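Local coordinates for sugar ABC transporter substrate-binding protein, BlMnBP1 (Bifidobacterium animalis subsp. lactis ATCC 27673, PDB 6I5R), which probably captures manno-oligosaccharides such as mannobiose outside the cell and hands them to an ABC transporter for uptake, at residues A131-Y136 against T316-Y321; D214-N219 against P383-Q388; T170-Q175 against A235-P240. All blocks are in the same frame, centred on the assembly; numbering follows the deposited sequence.

Contact 1: residues A131-Y136 against T316-Y321. With BMA (beta-D-mannopyranose), chain B.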
ATOM      1  N   ALA A 131      -3.769  11.046  -9.679  1.00 18.94           N
ATOM      2  CA  ALA A 131      -4.263  12.297  -9.133  1.00 17.69           C
ATOM      3  C   ALA A 131      -5.636  12.162  -8.507  1.00 19.82           C
ATOM      4  O   ALA A 131      -5.968  12.958  -7.633  1.00 16.39           O
ATOM      5  CB  ALA A 131      -4.309  13.383 -10.219  1.00 18.63           C
ATOM      6  N   ASP A 132      -6.424  11.173  -8.908  1.00 16.39           N
ATOM      7  CA  ASP A 132      -7.774  11.012  -8.390  1.00 16.39           C
ATOM      8  C   ASP A 132      -7.854   9.994  -7.270  1.00 18.89           C
ATOM      9  O   ASP A 132      -8.961   9.671  -6.814  1.00 17.26           O
ATOM     10  CB  ASP A 132      -8.723  10.615  -9.539  1.00 21.26           C
ATOM     11  CG  ASP A 132      -8.414   9.253 -10.103  1.00 19.98           C
ATOM     12  OD1 ASP A 132      -7.504   8.577  -9.587  1.00 27.44           O
ATOM     13  OD2 ASP A 132      -9.071   8.830 -11.090  1.00 34.04           O
ATOM     14  N   GLU A 133      -6.710   9.463  -6.829  1.00 17.20           N
ATOM     15  CA  GLU A 133      -6.716   8.463  -5.767  1.00 20.29           C
ATOM     16  C   GLU A 133      -7.086   9.097  -4.430  1.00 19.71           C
ATOM     17  O   GLU A 133      -7.934   8.580  -3.695  1.00 18.68           O
ATOM     18  CB  GLU A 133      -5.343   7.783  -5.714  1.00 20.37           C
ATOM     19  CG  GLU A 133      -5.205   6.667  -4.725  1.00 16.39           C
ATOM     20  CD  GLU A 133      -3.788   6.099  -4.725  1.00 20.87           C
ATOM     21  OE1 GLU A 133      -2.897   6.792  -4.214  1.00 23.25           O
ATOM     22  OE2 GLU A 133      -3.554   4.980  -5.233  1.00 21.25           O
ATOM     23  N   LYS A 134      -6.463  10.226  -4.101  1.00 16.95           N
ATOM     24  CA  LYS A 134      -6.798  10.972  -2.883  1.00 17.55           C
ATOM     25  C   LYS A 134      -7.413  12.304  -3.289  1.00 18.90           C
ATOM     26  O   LYS A 134      -6.796  13.353  -3.175  1.00 18.94           O
ATOM     27  CB  LYS A 134      -5.572  11.174  -2.013  1.00 18.82           C
ATOM     28  CG  LYS A 134      -4.793   9.905  -1.746  1.00 21.47           C
ATOM     29  CD  LYS A 134      -5.501   9.006  -0.752  1.00 19.90           C
ATOM     30  CE  LYS A 134      -4.620   7.864  -0.300  1.00 20.23           C
ATOM     31  NZ  LYS A 134      -5.332   6.960   0.605  1.00 22.68           N
ATOM     32  N   ALA A 135      -8.642  12.235  -3.795  1.00 24.11           N
ATOM     33  CA  ALA A 135      -9.335  13.404  -4.299  1.00 16.50           C
ATOM     34  C   ALA A 135     -10.800  13.338  -3.887  1.00 19.63           C
ATOM     35  O   ALA A 135     -11.331  12.272  -3.531  1.00 16.39           O
ATOM     36  CB  ALA A 135      -9.182  13.518  -5.824  1.00 16.39           C
ATOM     37  N   TYR A 136     -11.448  14.502  -3.938  1.00 16.39           N
ATOM     38  CA  TYR A 136     -12.857  14.571  -3.569  1.00 16.39           C
ATOM     39  C   TYR A 136     -13.464  15.861  -4.099  1.00 21.14           C
ATOM     40  O   TYR A 136     -12.805  16.906  -4.100  1.00 17.65           O
ATOM     41  CB  TYR A 136     -13.076  14.523  -2.049  1.00 18.01           C
ATOM     42  CG  TYR A 136     -14.511  14.210  -1.752  1.00 17.18           C
ATOM     43  CD1 TYR A 136     -14.948  12.920  -1.846  1.00 19.20           C
ATOM     44  CD2 TYR A 136     -15.418  15.189  -1.422  1.00 17.77           C
ATOM     45  CE1 TYR A 136     -16.238  12.588  -1.618  1.00 26.80           C
ATOM     46  CE2 TYR A 136     -16.742  14.868  -1.186  1.00 18.88           C
ATOM     47  CZ  TYR A 136     -17.136  13.554  -1.301  1.00 22.79           C
ATOM     48  OH  TYR A 136     -18.434  13.140  -1.082  1.00 36.14           O
ATOM     49  N   THR A 316      -2.541  -4.258  -9.844  1.00 21.40           N
ATOM     50  CA  THR A 316      -2.922  -2.856  -9.730  1.00 19.78           C
ATOM     51  C   THR A 316      -1.724  -2.032  -9.283  1.00 16.39           C
ATOM     52  O   THR A 316      -1.011  -2.422  -8.359  1.00 26.56           O
ATOM     53  CB  THR A 316      -4.049  -2.676  -8.709  1.00 23.54           C
ATOM     54  OG1 THR A 316      -5.217  -3.379  -9.159  1.00 17.54           O
ATOM     55  CG2 THR A 316      -4.348  -1.198  -8.490  1.00 23.78           C
ATOM     56  N   ILE A 317      -1.490  -0.915  -9.941  1.00 16.65           N
ATOM     57  CA  ILE A 317      -0.534   0.071  -9.456  1.00 19.33           C
ATOM     58  C   ILE A 317      -1.295   1.118  -8.676  1.00 23.08           C
ATOM     59  O   ILE A 317      -2.292   1.670  -9.168  1.00 16.45           O
ATOM     60  CB  ILE A 317       0.248   0.715 -10.599  1.00 18.70           C
ATOM     61  CG1 ILE A 317       1.123  -0.338 -11.255  1.00 19.94           C
ATOM     62  CG2 ILE A 317       1.068   1.829 -10.051  1.00 19.83           C
ATOM     63  CD1 ILE A 317       1.550   0.100 -12.614  1.00 23.50           C
ATOM     64  N   ALA A 318      -0.838   1.378  -7.459  1.00 16.55           N
ATOM     65  CA  ALA A 318      -1.527   2.293  -6.575  1.00 19.27           C
ATOM     66  C   ALA A 318      -0.483   3.022  -5.747  1.00 21.35           C
ATOM     67  O   ALA A 318       0.697   2.651  -5.728  1.00 16.39           O
ATOM     68  CB  ALA A 318      -2.552   1.559  -5.701  1.00 18.16           C
ATOM     69  N   GLY A 319      -0.910   4.120  -5.134  1.00 16.39           N
ATOM     70  CA  GLY A 319      -0.063   4.791  -4.190  1.00 21.23           C
ATOM     71  C   GLY A 319       0.128   3.928  -2.958  1.00 19.93           C
ATOM     72  O   GLY A 319      -0.788   3.242  -2.508  1.00 16.41           O
ATOM     73  N   ASP A 320       1.339   3.956  -2.423  1.00 16.39           N
ATOM     74  CA  ASP A 320       1.595   3.340  -1.125  1.00 16.42           C
ATOM     75  C   ASP A 320       1.052   4.205   0.009  1.00 18.50           C
ATOM     76  O   ASP A 320       0.140   3.792   0.739  1.00 16.39           O
ATOM     77  CB  ASP A 320       3.094   3.093  -0.960  1.00 16.39           C
ATOM     78  CG  ASP A 320       3.456   2.683   0.442  1.00 17.43           C
ATOM     79  OD1 ASP A 320       3.013   1.610   0.909  1.00 21.39           O
ATOM     80  OD2 ASP A 320       4.197   3.418   1.080  1.00 16.39           O
ATOM     81  N   TYR A 321       1.552   5.432   0.110  1.00 17.98           N
ATOM     82  CA  TYR A 321       1.139   6.421   1.098  1.00 16.75           C
ATOM     83  C   TYR A 321       1.252   7.790   0.444  1.00 17.20           C
ATOM     84  O   TYR A 321       2.230   8.061  -0.258  1.00 16.39           O
ATOM     85  CB  TYR A 321       2.028   6.378   2.335  1.00 16.39           C
ATOM     86  CG  TYR A 321       1.436   5.700   3.548  1.00 16.95           C
ATOM     87  CD1 TYR A 321       0.292   6.191   4.163  1.00 16.39           C
ATOM     88  CD2 TYR A 321       2.052   4.593   4.107  1.00 18.21           C
ATOM     89  CE1 TYR A 321      -0.222   5.608   5.287  1.00 17.04           C
ATOM     90  CE2 TYR A 321       1.526   3.984   5.224  1.00 16.93           C
ATOM     91  CZ  TYR A 321       0.395   4.505   5.827  1.00 16.39           C
ATOM     92  OH  TYR A 321      -0.125   3.900   6.965  1.00 16.90           O
TER
HETATM   93  C1  BMA B   2       5.482  -0.156   6.285  1.00 16.39           C
HETATM   94  C2  BMA B   2       3.986   0.033   6.680  1.00 17.14           C
HETATM   95  C3  BMA B   2       3.146  -0.237   5.471  1.00 18.09           C
HETATM   96  C4  BMA B   2       3.669   0.505   4.245  1.00 16.39           C
HETATM   97  C5  BMA B   2       5.144   0.183   3.999  1.00 17.65           C
HETATM   98  C6  BMA B   2       5.705   0.970   2.831  1.00 16.39           C
HETATM   99  O2  BMA B   2       3.708   1.393   7.006  1.00 16.39           O
HETATM  100  O3  BMA B   2       1.771   0.110   5.667  1.00 16.39           O
HETATM  101  O4  BMA B   2       2.923   0.076   3.137  1.00 16.39           O
HETATM  102  O5  BMA B   2       5.875   0.562   5.177  1.00 16.39           O
HETATM  103  O6  BMA B   2       5.688   2.379   3.117  1.00 16.39           O
HETATM  104  O   HOH W   1      -3.782   3.327  -2.526  1.00 28.85           O
HETATM  105  O   HOH W   2      -2.475   5.296   0.709  1.00 19.93           O

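Contact 2: residues D214-N219 against P383-Q388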
ATOM      1  N   ASP A 214     -10.612  -6.329 -13.166  1.00 16.39           N
ATOM      2  CA  ASP A 214     -11.511  -5.218 -13.462  1.00 16.43           C
ATOM      3  C   ASP A 214     -11.078  -3.937 -12.756  1.00 16.39           C
ATOM      4  O   ASP A 214     -11.189  -3.847 -11.528  1.00 16.39           O
ATOM      5  CB  ASP A 214     -12.922  -5.624 -13.037  1.00 17.67           C
ATOM      6  CG  ASP A 214     -13.962  -4.565 -13.288  1.00 17.23           C
ATOM      7  OD1 ASP A 214     -13.635  -3.530 -13.875  1.00 16.39           O
ATOM      8  OD2 ASP A 214     -15.130  -4.803 -12.895  1.00 16.39           O
ATOM      9  N   PRO A 215     -10.579  -2.934 -13.484  1.00 16.39           N
ATOM     10  CA  PRO A 215     -10.170  -1.680 -12.830  1.00 16.39           C
ATOM     11  C   PRO A 215     -11.297  -0.956 -12.127  1.00 17.12           C
ATOM     12  O   PRO A 215     -11.038  -0.084 -11.299  1.00 16.39           O
ATOM     13  CB  PRO A 215      -9.623  -0.843 -13.993  1.00 18.30           C
ATOM     14  CG  PRO A 215      -9.210  -1.864 -15.022  1.00 19.09           C
ATOM     15  CD  PRO A 215     -10.268  -2.925 -14.925  1.00 16.39           C
ATOM     16  N   LYS A 216     -12.531  -1.262 -12.457  1.00 16.39           N
ATOM     17  CA  LYS A 216     -13.681  -0.660 -11.802  1.00 16.39           C
ATOM     18  C   LYS A 216     -14.122  -1.427 -10.557  1.00 16.39           C
ATOM     19  O   LYS A 216     -15.081  -1.009  -9.900  1.00 16.39           O
ATOM     20  CB  LYS A 216     -14.870  -0.592 -12.769  1.00 19.78           C
ATOM     21  CG  LYS A 216     -14.660   0.321 -13.962  1.00 20.58           C
ATOM     22  CD  LYS A 216     -15.887   0.477 -14.843  1.00 23.50           C
ATOM     23  CE  LYS A 216     -15.598   1.467 -15.971  1.00 27.57           C
ATOM     24  NZ  LYS A 216     -16.819   1.648 -16.824  1.00 27.43           N
ATOM     25  N   PHE A 217     -13.470  -2.545 -10.217  1.00 16.39           N
ATOM     26  CA  PHE A 217     -13.992  -3.374  -9.140  1.00 16.39           C
ATOM     27  C   PHE A 217     -13.969  -2.639  -7.804  1.00 16.39           C
ATOM     28  O   PHE A 217     -14.952  -2.647  -7.061  1.00 16.39           O
ATOM     29  CB  PHE A 217     -13.193  -4.663  -8.999  1.00 16.39           C
ATOM     30  CG  PHE A 217     -13.841  -5.637  -8.061  1.00 18.83           C
ATOM     31  CD1 PHE A 217     -14.859  -6.466  -8.515  1.00 16.84           C
ATOM     32  CD2 PHE A 217     -13.505  -5.666  -6.724  1.00 16.39           C
ATOM     33  CE1 PHE A 217     -15.492  -7.328  -7.660  1.00 16.89           C
ATOM     34  CE2 PHE A 217     -14.146  -6.546  -5.856  1.00 19.99           C
ATOM     35  CZ  PHE A 217     -15.135  -7.373  -6.333  1.00 16.39           C
ATOM     36  N   MET A 218     -12.841  -2.008  -7.483  1.00 16.39           N
ATOM     37  CA  MET A 218     -12.671  -1.419  -6.158  1.00 16.39           C
ATOM     38  C   MET A 218     -13.684  -0.315  -5.889  1.00 16.39           C
ATOM     39  O   MET A 218     -14.330  -0.303  -4.841  1.00 16.39           O
ATOM     40  CB  MET A 218     -11.261  -0.846  -6.004  1.00 20.36           C
ATOM     41  CG  MET A 218     -11.065  -0.196  -4.665  1.00 17.26           C
ATOM     42  SD  MET A 218     -10.923  -1.456  -3.371  1.00 20.17           S
ATOM     43  CE  MET A 218      -9.190  -1.826  -3.505  1.00 21.23           C
ATOM     44  N   ASN A 219     -13.777   0.667  -6.784  1.00 16.39           N
ATOM     45  CA  ASN A 219     -14.572   1.859  -6.508  1.00 16.39           C
ATOM     46  C   ASN A 219     -15.991   1.782  -7.046  1.00 18.26           C
ATOM     47  O   ASN A 219     -16.838   2.567  -6.621  1.00 16.39           O
ATOM     48  CB  ASN A 219     -13.871   3.103  -7.077  1.00 16.39           C
ATOM     49  CG  ASN A 219     -12.588   3.419  -6.330  1.00 16.39           C
ATOM     50  OD1 ASN A 219     -12.567   3.332  -5.106  1.00 16.39           O
ATOM     51  ND2 ASN A 219     -11.519   3.786  -7.055  1.00 16.39           N
ATOM     52  N   PRO A 383     -11.901   5.556 -11.212  1.00 16.39           N
ATOM     53  CA  PRO A 383     -12.760   6.284 -10.274  1.00 20.29           C
ATOM     54  C   PRO A 383     -14.177   5.758 -10.368  1.00 16.39           C
ATOM     55  O   PRO A 383     -14.574   5.133 -11.351  1.00 16.39           O
ATOM     56  CB  PRO A 383     -12.666   7.734 -10.745  1.00 22.83           C
ATOM     57  CG  PRO A 383     -12.347   7.628 -12.206  1.00 21.26           C
ATOM     58  CD  PRO A 383     -11.536   6.367 -12.386  1.00 23.14           C
ATOM     59  N   ALA A 384     -14.934   5.984  -9.304  1.00 16.39           N
ATOM     60  CA  ALA A 384     -16.343   5.643  -9.327  1.00 21.69           C
ATOM     61  C   ALA A 384     -17.045   6.521 -10.356  1.00 19.30           C
ATOM     62  O   ALA A 384     -16.490   7.508 -10.837  1.00 17.51           O
ATOM     63  CB  ALA A 384     -16.967   5.836  -7.943  1.00 23.70           C
ATOM     64  N   LYS A 385     -18.276   6.143 -10.704  1.00 16.39           N
ATOM     65  CA  LYS A 385     -19.089   7.019 -11.523  1.00 20.44           C
ATOM     66  C   LYS A 385     -19.322   8.350 -10.800  1.00 18.51           C
ATOM     67  O   LYS A 385     -19.170   8.470  -9.573  1.00 16.39           O
ATOM     68  CB  LYS A 385     -20.419   6.364 -11.866  1.00 19.73           C
ATOM     69  CG  LYS A 385     -20.209   5.012 -12.482  1.00 24.60           C
ATOM     70  CD  LYS A 385     -21.475   4.253 -12.530  1.00 25.87           C
ATOM     71  CE  LYS A 385     -21.230   2.800 -12.995  1.00 25.45           C
ATOM     72  NZ  LYS A 385     -20.268   2.585 -14.159  1.00 29.40           N
ATOM     73  N   GLU A 386     -19.692   9.364 -11.581  1.00 17.69           N
ATOM     74  CA  GLU A 386     -19.886  10.688 -11.029  1.00 16.39           C
ATOM     75  C   GLU A 386     -20.947  10.647  -9.931  1.00 20.22           C
ATOM     76  O   GLU A 386     -22.043  10.116 -10.121  1.00 16.39           O
ATOM     77  CB  GLU A 386     -20.283  11.675 -12.117  1.00 17.45           C
ATOM     78  CG  GLU A 386     -20.349  13.117 -11.617  1.00 18.58           C
ATOM     79  CD  GLU A 386     -19.106  13.512 -10.871  1.00 22.17           C
ATOM     80  OE1 GLU A 386     -18.040  13.490 -11.484  1.00 16.49           O
ATOM     81  OE2 GLU A 386     -19.215  13.782  -9.667  1.00 19.19           O
ATOM     82  N   GLY A 387     -20.599  11.184  -8.776  1.00 16.39           N
ATOM     83  CA  GLY A 387     -21.495  11.180  -7.650  1.00 18.60           C
ATOM     84  C   GLY A 387     -21.309  10.030  -6.693  1.00 25.45           C
ATOM     85  O   GLY A 387     -21.953  10.022  -5.644  1.00 16.39           O
ATOM     86  N   GLN A 388     -20.479   9.045  -7.047  1.00 16.39           N
ATOM     87  CA  GLN A 388     -20.254   7.862  -6.226  1.00 16.39           C
ATOM     88  C   GLN A 388     -18.862   7.854  -5.608  1.00 18.69           C
ATOM     89  O   GLN A 388     -18.435   6.829  -5.082  1.00 16.39           O
ATOM     90  CB  GLN A 388     -20.460   6.586  -7.052  1.00 19.10           C
ATOM     91  CG  GLN A 388     -21.915   6.182  -7.248  1.00 27.25           C
ATOM     92  CD  GLN A 388     -22.079   4.730  -7.765  1.00 23.89           C
ATOM     93  OE1 GLN A 388     -22.945   3.963  -7.294  1.00 34.79           O
ATOM     94  NE2 GLN A 388     -21.267   4.360  -8.748  1.00 33.74           N
TER
HETATM   95  O   HOH W   3     -16.662   4.589  -4.571  1.00 16.39           O

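Contact 3: residues T170-Q175 against A235-P240. With ZN (zinc ion), chain D.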
ATOM      1  N   THR A 170      -2.074 -19.794  -9.905  1.00 16.39           N
ATOM      2  CA  THR A 170      -3.388 -20.034  -9.340  1.00 17.24           C
ATOM      3  C   THR A 170      -3.214 -20.341  -7.865  1.00 16.39           C
ATOM      4  O   THR A 170      -2.109 -20.662  -7.415  1.00 16.39           O
ATOM      5  CB  THR A 170      -4.064 -21.223 -10.024  1.00 21.38           C
ATOM      6  OG1 THR A 170      -3.420 -22.411  -9.544  1.00 19.98           O
ATOM      7  CG2 THR A 170      -3.918 -21.084 -11.553  1.00 16.63           C
ATOM      8  N   PRO A 171      -4.286 -20.259  -7.084  1.00 16.39           N
ATOM      9  CA  PRO A 171      -4.155 -20.614  -5.664  1.00 16.62           C
ATOM     10  C   PRO A 171      -3.750 -22.059  -5.459  1.00 19.35           C
ATOM     11  O   PRO A 171      -2.988 -22.364  -4.531  1.00 16.39           O
ATOM     12  CB  PRO A 171      -5.550 -20.315  -5.101  1.00 17.87           C
ATOM     13  CG  PRO A 171      -6.029 -19.154  -5.957  1.00 17.31           C
ATOM     14  CD  PRO A 171      -5.557 -19.553  -7.358  1.00 19.63           C
ATOM     15  N   GLU A 172      -4.243 -22.962  -6.311  1.00 16.39           N
ATOM     16  CA  GLU A 172      -3.926 -24.374  -6.131  1.00 18.69           C
ATOM     17  C   GLU A 172      -2.449 -24.642  -6.393  1.00 16.39           C
ATOM     18  O   GLU A 172      -1.807 -25.395  -5.646  1.00 16.70           O
ATOM     19  CB  GLU A 172      -4.821 -25.227  -7.033  1.00 21.72           C
ATOM     20  CG  GLU A 172      -6.311 -25.057  -6.707  1.00 26.31           C
ATOM     21  CD  GLU A 172      -7.078 -24.046  -7.596  1.00 27.63           C
ATOM     22  OE1 GLU A 172      -6.534 -22.951  -7.956  1.00 24.11           O
ATOM     23  OE2 GLU A 172      -8.268 -24.383  -7.914  1.00 41.22           O
ATOM     24  N   GLU A 173      -1.891 -24.016  -7.432  1.00 16.39           N
ATOM     25  CA  GLU A 173      -0.460 -24.106  -7.698  1.00 19.46           C
ATOM     26  C   GLU A 173       0.352 -23.525  -6.543  1.00 17.08           C
ATOM     27  O   GLU A 173       1.365 -24.099  -6.138  1.00 17.17           O
ATOM     28  CB  GLU A 173      -0.127 -23.394  -9.015  1.00 16.39           C
ATOM     29  CG  GLU A 173      -0.822 -23.987 -10.272  1.00 18.68           C
ATOM     30  CD  GLU A 173      -0.315 -23.399 -11.601  1.00 24.76           C
ATOM     31  OE1 GLU A 173       0.365 -22.340 -11.589  1.00 20.97           O
ATOM     32  OE2 GLU A 173      -0.612 -24.016 -12.675  1.00 26.42           O
ATOM     33  N   PHE A 174      -0.089 -22.390  -5.984  1.00 16.39           N
ATOM     34  CA  PHE A 174       0.635 -21.784  -4.862  1.00 16.39           C
ATOM     35  C   PHE A 174       0.711 -22.747  -3.680  1.00 16.39           C
ATOM     36  O   PHE A 174       1.781 -22.948  -3.101  1.00 16.39           O
ATOM     37  CB  PHE A 174      -0.042 -20.464  -4.446  1.00 16.39           C
ATOM     38  CG  PHE A 174       0.758 -19.619  -3.464  1.00 18.78           C
ATOM     39  CD1 PHE A 174       2.036 -19.188  -3.773  1.00 16.39           C
ATOM     40  CD2 PHE A 174       0.222 -19.244  -2.252  1.00 16.39           C
ATOM     41  CE1 PHE A 174       2.739 -18.399  -2.878  1.00 18.59           C
ATOM     42  CE2 PHE A 174       0.938 -18.467  -1.365  1.00 16.59           C
ATOM     43  CZ  PHE A 174       2.184 -18.049  -1.685  1.00 16.39           C
ATOM     44  N   GLN A 175      -0.435 -23.298  -3.260  1.00 16.39           N
ATOM     45  CA  GLN A 175      -0.449 -24.242  -2.139  1.00 16.39           C
ATOM     46  C   GLN A 175       0.422 -25.468  -2.439  1.00 16.39           C
ATOM     47  O   GLN A 175       1.125 -25.981  -1.557  1.00 16.39           O
ATOM     48  CB  GLN A 175      -1.893 -24.669  -1.825  1.00 16.39           C
ATOM     49  CG  GLN A 175      -2.849 -23.531  -1.308  1.00 20.81           C
ATOM     50  CD  GLN A 175      -2.333 -22.865  -0.030  1.00 21.86           C
ATOM     51  OE1 GLN A 175      -1.736 -23.531   0.832  1.00 16.39           O
ATOM     52  NE2 GLN A 175      -2.579 -21.547   0.109  1.00 17.81           N
ATOM     53  N   ALA A 235     -15.589 -19.080 -11.541  1.00 20.32           N
ATOM     54  CA  ALA A 235     -14.142 -18.910 -11.524  1.00 16.39           C
ATOM     55  C   ALA A 235     -13.719 -18.888 -10.071  1.00 18.86           C
ATOM     56  O   ALA A 235     -13.317 -17.842  -9.529  1.00 16.39           O
ATOM     57  CB  ALA A 235     -13.736 -17.632 -12.248  1.00 21.72           C
ATOM     58  N   PRO A 236     -13.876 -20.019  -9.382  1.00 16.39           N
ATOM     59  CA  PRO A 236     -13.748 -20.019  -7.923  1.00 18.53           C
ATOM     60  C   PRO A 236     -12.361 -19.690  -7.437  1.00 17.47           C
ATOM     61  O   PRO A 236     -12.210 -19.337  -6.254  1.00 16.39           O
ATOM     62  CB  PRO A 236     -14.166 -21.447  -7.538  1.00 23.99           C
ATOM     63  CG  PRO A 236     -13.994 -22.246  -8.803  1.00 20.73           C
ATOM     64  CD  PRO A 236     -14.401 -21.311  -9.873  1.00 18.84           C
ATOM     65  N   ASP A 237     -11.432 -19.727  -8.076  1.00 16.39           N
ATOM     66  CA  ASP A 237     -10.045 -19.318  -7.966  1.00 17.94           C
ATOM     67  C   ASP A 237      -9.814 -17.860  -8.345  1.00 17.84           C
ATOM     68  O   ASP A 237      -8.665 -17.460  -8.588  1.00 16.39           O
ATOM     69  CB  ASP A 237      -9.186 -20.226  -8.831  1.00 19.69           C
ATOM     70  CG  ASP A 237      -9.558 -20.160 -10.307  1.00 24.55           C
ATOM     71  OD1 ASP A 237     -10.546 -19.464 -10.716  1.00 29.57           O
ATOM     72  OD2 ASP A 237      -8.825 -20.839 -11.081  1.00 33.81           O
ATOM     73  N   THR A 238     -10.772 -17.108  -8.428  1.00 16.39           N
ATOM     74  CA  THR A 238     -10.624 -15.671  -8.619  1.00 16.60           C
ATOM     75  C   THR A 238     -11.483 -14.933  -7.593  1.00 16.39           C
ATOM     76  O   THR A 238     -12.153 -15.531  -6.749  1.00 16.39           O
ATOM     77  CB  THR A 238     -11.045 -15.217 -10.029  1.00 16.39           C
ATOM     78  OG1 THR A 238     -12.468 -15.382 -10.176  1.00 20.57           O
ATOM     79  CG2 THR A 238     -10.289 -16.046 -11.048  1.00 16.39           C
ATOM     80  N   HIS A 239     -11.471 -13.598  -7.719  1.00 16.39           N
ATOM     81  CA  HIS A 239     -12.259 -12.686  -6.901  1.00 16.39           C
ATOM     82  C   HIS A 239     -11.748 -12.676  -5.448  1.00 16.86           C
ATOM     83  O   HIS A 239     -10.847 -13.436  -5.099  1.00 16.39           O
ATOM     84  CB  HIS A 239     -13.718 -13.086  -6.969  1.00 17.62           C
ATOM     85  CG  HIS A 239     -14.398 -12.576  -8.191  1.00 17.06           C
ATOM     86  ND1 HIS A 239     -14.110 -13.057  -9.450  1.00 25.20           N
ATOM     87  CD2 HIS A 239     -15.285 -11.569  -8.366  1.00 18.97           C
ATOM     88  CE1 HIS A 239     -14.813 -12.383 -10.347  1.00 20.64           C
ATOM     89  NE2 HIS A 239     -15.550 -11.493  -9.711  1.00 22.93           N
ATOM     90  N   PRO A 240     -12.305 -11.778  -4.602  1.00 16.39           N
ATOM     91  CA  PRO A 240     -11.729 -11.652  -3.253  1.00 16.39           C
ATOM     92  C   PRO A 240     -11.675 -12.958  -2.465  1.00 16.39           C
ATOM     93  O   PRO A 240     -10.710 -13.185  -1.737  1.00 16.39           O
ATOM     94  CB  PRO A 240     -12.628 -10.599  -2.593  1.00 16.39           C
ATOM     95  CG  PRO A 240     -13.020  -9.718  -3.759  1.00 16.39           C
ATOM     96  CD  PRO A 240     -13.219 -10.671  -4.926  1.00 16.39           C
TER
HETATM   97 ZN    ZN D 504     -16.888 -10.852 -11.030  1.00 37.02          ZN
HETATM   98  O   HOH W   4     -15.356 -11.119 -12.323  1.00 16.39           O
HETATM   99  O   HOH W   5     -17.207 -11.435 -12.641  1.00 33.73           O
HETATM  100  O   HOH W   6     -17.338  -9.411 -10.131  1.00 29.32           O
HETATM  101  O   HOH W   7     -18.368 -10.167 -12.597  1.00 29.94           O
HETATM  102  O   HOH W   8     -18.287 -12.533 -10.562  1.00 28.49           O

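Contact 1: residues A131-Y136 against T316-Y321
The E133 carboxylate turns OE2 to G319 N, accepting at 2.8 Å through its syn lone pair, and the N-H...O angle of 165° makes the bond nearly straight. A318 CB touches the same oxygen from 3.6 Å. Of the other flat groups, the Y321 ring has O2 of the bound mannose at its edge, near the ring plane, while Y83 packs against it edge-to-face. The D320 carboxylate spends both oxygens on the sugar: OD1 accepts from O4 of the mannose at 2.7 Å and OD2 from O6, and N145 also donates to OD2. E133 reaches the strand because its CG stands anti to the backbone N (chi1 -177°) and the chain runs on extended. A water 3.0 Å from G319 O donates to that carbonyl and, weakly, to E133 OE2; a second water donates to D320 O and accepts weakly from K134 NZ. An alanine in place of E133 would remove the carboxylate and would probably leave G319 N without its mate, so that the strand just before D320 is less firmly placed. D320 and Y321 belong to the glycan pocket, so E133 holds the residue just before them and probably helps to place D320 from a distance, an arrangement consistent with the sugar-binding cleft of an extracellular solute-binding protein.

Contact 2: residues D214-N219 against P383-Q388
N219 lays its CB on A384, 3.8 Å from A384 N and 4.2 Å from P383 C, while its amide reaches the same loop two residues earlier. The first torsion sets this orientation: with CG anti to the carbonyl carbon (chi1 -68°), ND2 donates to A382 O. In the other direction the A384 methyl meets the backbone, with A384 CB 3.5 Å from N219 O. A water lies 2.9 Å from both N219 O and Q388 O, but with more acceptors than protons in reach it need not donate to both. Farther out, the extended K216 and K385, bent only at its last torsion, bring two like charges near each other, NZ to NZ 4.5 Å. Any repulsion is probably eased on one side, since K385 NZ is bonded to Q220 OE1. D214 to F217 form a type I turn, with K216 N donating to D214 OD1 from above the carboxylate plane in a capping bond, and K385 to Q388 form a type II turn. The contact thus joins the start of helix 217-224 to the loop between strand 377-379 and helix 391-399, with L392 of the latter helix against N219.

Contact 3: residues T170-Q175 against A235-P240
D237 enters the contact through its CB, which lies 4.0 Å from P171 CD and 3.9 Å from E172 OE1; P171 and E172 each cross the aspartate side chain at about a right angle. From CB the chain turns into the crowded position between backbone N and carbonyl carbon (chi1 61°), which draws the carboxylate back over its own loop. OD1 comes to 3.4 Å from T238 CG2. At the other branch, OD2 stops 4.4 Å from E172 OE1, a pair of like charges whose carboxylate planes stand 87° apart. Their repulsion may be lessened by the helix end nearby, as E172 lies in the first turn of helix 171-184. The approach of E172 depends on a bend at chi2 (97°), which swings its tip from the helix flank toward D237. The D237 carbonyl adds a further touch, O to P171 CD 3.9 Å.

The motifs here are an N-cap and a beta turn. T170 caps helix 171-184, its OG1 accepting from E173 N, while A235 to T238 form a type I turn that leads into helix 239-252. In that turn A235 O accepts twice, from T238 N and from T238 OG1, the hydroxyl lying in the carbonyl plane on a lone pair. T238 OG1 in turn accepts from H239 ND1 at 2.9 Å, lying in the imidazole plane at the end of a nearly straight bond. This fixes the rotation of the ring and leaves NE2 to bind a zinc ion at 2.0 Å, with waters modelled around the metal, some too close to one another for the shell to be read in detail. Behind the cap, P171 and F174 rest on T246, and the amide oxygen of Q175 accepts from N253.

Overall arrangement
All three are surface contacts, yet they lie at different depths: the centre of contact 1 is about 10 Å from that of the chain, against about 19 and 22 Å for contacts 2 and 3. Contact 1 works on strand 314-325 of the sheet and is polar, resting on a direct hydrogen bond one residue before the sugar-binding D320. Contacts 2 and 3 instead set helix starts against loops or turns, through van der Waals touches and with like charges near by. Contact 2 links the series: P383 packs on D132 of contact 1, and F217 on P240 of contact 3, whereas contacts 1 and 3 stay about 11 Å apart at their nearest atoms.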